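PDB 7FE6: AvmM from Streptomyces sp. NBRC 109436, which catalyses macrocyclization in alchivemycin A biosynthesis, by dehydration followed by a Michael-type addition. Local coordinates for residues Phe77-Ala86 with Ile109-Ile120. Numbering follows the deposited sequence.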
# COMPACT_ATOMS: atom_id res chain seq x y z
N PHE A 77 16.40 19.58 1.48
CA PHE A 77 16.48 18.16 1.71
C PHE A 77 17.53 17.54 0.79
O PHE A 77 17.94 18.12 -0.21
CB PHE A 77 15.10 17.50 1.53
CG PHE A 77 14.44 17.76 0.19
CD1 PHE A 77 14.62 16.89 -0.88
CD2 PHE A 77 13.58 18.84 0.02
CE1 PHE A 77 13.98 17.11 -2.09
CE2 PHE A 77 12.94 19.06 -1.19
CZ PHE A 77 13.14 18.18 -2.25
N LYS A 78 17.99 16.37 1.20
CA LYS A 78 18.89 15.57 0.39
C LYS A 78 18.13 14.37 -0.15
O LYS A 78 17.31 13.76 0.56
CB LYS A 78 20.10 15.12 1.19
CG LYS A 78 21.03 16.23 1.50
CD LYS A 78 22.25 15.73 2.20
CE LYS A 78 23.13 16.90 2.57
NZ LYS A 78 23.68 17.61 1.37
N LEU A 79 18.39 14.04 -1.42
CA LEU A 79 17.60 13.05 -2.14
C LEU A 79 18.53 12.22 -3.01
O LEU A 79 19.18 12.75 -3.91
CB LEU A 79 16.53 13.73 -3.00
CG LEU A 79 15.16 13.04 -3.12
CD1 LEU A 79 14.38 13.58 -4.32
CD2 LEU A 79 15.27 11.54 -3.17
N PHE A 80 18.60 10.91 -2.74
CA PHE A 80 19.33 9.96 -3.56
C PHE A 80 18.39 8.85 -4.01
O PHE A 80 17.43 8.50 -3.31
CB PHE A 80 20.50 9.33 -2.81
CG PHE A 80 21.65 10.26 -2.59
CD1 PHE A 80 21.57 11.25 -1.61
CD2 PHE A 80 22.81 10.13 -3.35
CE1 PHE A 80 22.63 12.11 -1.39
CE2 PHE A 80 23.89 11.00 -3.15
CZ PHE A 80 23.81 11.99 -2.18
N TYR A 81 18.69 8.28 -5.17
CA TYR A 81 17.84 7.21 -5.65
C TYR A 81 18.66 6.26 -6.51
O TYR A 81 19.78 6.56 -6.94
CB TYR A 81 16.63 7.74 -6.42
CG TYR A 81 16.91 8.26 -7.81
CD1 TYR A 81 17.48 9.52 -8.00
CD2 TYR A 81 16.56 7.52 -8.94
CE1 TYR A 81 17.73 10.03 -9.26
CE2 TYR A 81 16.80 8.01 -10.22
CZ TYR A 81 17.40 9.27 -10.38
OH TYR A 81 17.64 9.79 -11.64
N LYS A 82 18.04 5.11 -6.76
CA LYS A 82 18.66 4.03 -7.51
C LYS A 82 17.53 3.32 -8.23
O LYS A 82 16.58 2.88 -7.58
CB LYS A 82 19.41 3.10 -6.55
CG LYS A 82 19.62 1.68 -6.97
CD LYS A 82 19.68 0.82 -5.70
CE LYS A 82 20.65 -0.31 -5.80
NZ LYS A 82 20.35 -1.20 -6.96
N VAL A 83 17.62 3.24 -9.56
CA VAL A 83 16.56 2.65 -10.38
C VAL A 83 16.82 1.16 -10.50
O VAL A 83 17.72 0.73 -11.22
CB VAL A 83 16.48 3.31 -11.76
CG1 VAL A 83 15.30 2.76 -12.51
CG2 VAL A 83 16.35 4.82 -11.61
N SER A 84 16.01 0.37 -9.77
CA SER A 84 16.14 -1.09 -9.78
C SER A 84 17.57 -1.51 -9.47
O SER A 84 18.12 -1.13 -8.42
CB SER A 84 15.69 -1.66 -11.12
OG SER A 84 14.32 -1.40 -11.30
N ARG A 85 18.21 -2.25 -10.38
CA ARG A 85 19.55 -2.76 -10.11
C ARG A 85 20.69 -1.84 -10.62
O ARG A 85 21.86 -2.23 -10.56
CB ARG A 85 19.69 -4.19 -10.64
CG ARG A 85 19.86 -4.39 -12.14
CD ARG A 85 19.87 -5.89 -12.46
NE ARG A 85 20.00 -6.12 -13.91
CZ ARG A 85 19.66 -7.24 -14.56
NH1 ARG A 85 19.16 -8.29 -13.89
NH2 ARG A 85 19.85 -7.31 -15.89
N ALA A 86 20.39 -0.64 -11.12
CA ALA A 86 21.45 0.32 -11.41
C ALA A 86 22.02 0.86 -10.10
O ALA A 86 21.56 0.54 -9.00
CB ALA A 86 20.92 1.45 -12.27
N ILE A 109 7.65 20.45 -4.36
CA ILE A 109 8.87 20.40 -5.15
C ILE A 109 8.83 19.09 -5.93
O ILE A 109 8.95 18.01 -5.34
CB ILE A 109 10.14 20.48 -4.28
CG1 ILE A 109 10.09 21.63 -3.27
CG2 ILE A 109 11.36 20.65 -5.16
CD1 ILE A 109 9.88 22.97 -3.88
N ALA A 110 8.66 19.18 -7.26
CA ALA A 110 8.59 18.01 -8.12
C ALA A 110 9.99 17.62 -8.59
O ALA A 110 10.71 18.45 -9.15
CB ALA A 110 7.66 18.27 -9.30
N CYS A 111 10.36 16.37 -8.36
CA CYS A 111 11.70 15.86 -8.65
C CYS A 111 11.66 14.69 -9.62
O CYS A 111 10.89 13.74 -9.43
CB CYS A 111 12.41 15.43 -7.37
SG CYS A 111 12.57 16.75 -6.22
N GLN A 112 12.54 14.72 -10.60
CA GLN A 112 12.67 13.63 -11.55
C GLN A 112 13.64 12.57 -11.01
O GLN A 112 14.78 12.88 -10.68
CB GLN A 112 13.13 14.15 -12.91
CG GLN A 112 13.07 13.11 -14.02
CD GLN A 112 13.52 13.65 -15.37
OE1 GLN A 112 13.94 12.89 -16.25
NE2 GLN A 112 13.39 14.96 -15.57
N LEU A 113 13.17 11.33 -10.95
CA LEU A 113 13.96 10.16 -10.57
C LEU A 113 13.99 9.13 -11.70
O LEU A 113 13.69 7.95 -11.47
CB LEU A 113 13.37 9.51 -9.30
CG LEU A 113 13.71 10.13 -7.93
CD1 LEU A 113 13.12 11.53 -7.79
CD2 LEU A 113 13.19 9.23 -6.83
N SER A 114 14.40 9.55 -12.91
CA SER A 114 14.35 8.70 -14.09
C SER A 114 15.71 8.05 -14.30
O SER A 114 16.68 8.31 -13.59
CB SER A 114 13.97 9.50 -15.34
OG SER A 114 14.99 10.44 -15.72
N GLY A 115 15.77 7.17 -15.30
CA GLY A 115 17.03 6.61 -15.72
C GLY A 115 16.96 5.12 -15.95
O GLY A 115 16.00 4.44 -15.58
N PRO A 116 18.02 4.57 -16.57
CA PRO A 116 18.07 3.13 -16.82
C PRO A 116 18.02 2.33 -15.53
O PRO A 116 18.49 2.77 -14.47
CB PRO A 116 19.42 2.94 -17.52
CG PRO A 116 19.83 4.31 -17.97
CD PRO A 116 19.21 5.29 -17.06
N ASP A 117 17.45 1.13 -15.63
CA ASP A 117 17.14 0.30 -14.47
C ASP A 117 18.14 -0.83 -14.27
O ASP A 117 17.86 -1.76 -13.51
CB ASP A 117 15.73 -0.29 -14.63
CG ASP A 117 15.66 -1.37 -15.70
OD1 ASP A 117 16.58 -1.49 -16.54
OD2 ASP A 117 14.63 -2.07 -15.76
N GLY A 118 19.29 -0.75 -14.92
CA GLY A 118 20.26 -1.83 -14.84
C GLY A 118 20.05 -2.94 -15.84
O GLY A 118 20.51 -4.07 -15.60
N GLY A 119 19.39 -2.67 -16.96
CA GLY A 119 19.25 -3.72 -17.96
C GLY A 119 18.17 -4.74 -17.68
O GLY A 119 18.23 -5.84 -18.23
N ILE A 120 17.22 -4.44 -16.82
CA ILE A 120 16.07 -5.33 -16.67
C ILE A 120 15.12 -5.06 -17.84
O ILE A 120 15.02 -5.87 -18.76
CB ILE A 120 15.43 -5.15 -15.30
CG1 ILE A 120 16.49 -5.46 -14.26
CG2 ILE A 120 14.22 -6.05 -15.14
CD1 ILE A 120 16.02 -5.37 -12.82
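At one end of a beta sandwich, Y81 and R85 clasp the loop that follows strand 107-113, R85 from a type II' turn. Strand 77-83 belongs to one five-stranded sheet and strand 107-113 to the facing one, their segment axes 8.9 Å apart and crossing at -33°. At the wide end, apolar residues fill the gap: C111 SG meets the edge of the F77 ring, while L79 CD1 reaches L113 CD1 at 4.2 Å. Farther along, where the two segments converge, Y81 lies over L113 with CB of L113 3.9 Å from the ring centroid, a CH-pi contact. With CG between its backbone N and carbonyl carbon (chi1 75°), the ring runs across to segment 109-120, and its OH donates to S114 O at 2.6 Å, in the carbonyl plane. A phenylalanine here would keep the face over L113 but would probably leave the S114 carbonyl without this donor, freeing the chain beyond the strand to shift. V83, compact and branched, sets CG1 against D117 CB at 3.7 Å. The turn from V83 to A86 then lets R85 N hydrogen-bond D117 O at 3.2 Å. R85 reaches on through an extended chain: NE gives G118 O a 2.7 Å bond, the oxygen lying near the guanidinium plane, while I120 CG1 covers one face. The guanidinium also hydrogen-bonds the carbonyl oxygens of E104 and S67 of the second subunit. Glycine suits position 118, since a side chain would collide with R85 CG. The side chain of I120 lies about 5 Å from bound alchivemycin A, so this end of the sandwich, with its turn and loop joined, borders the ligand site.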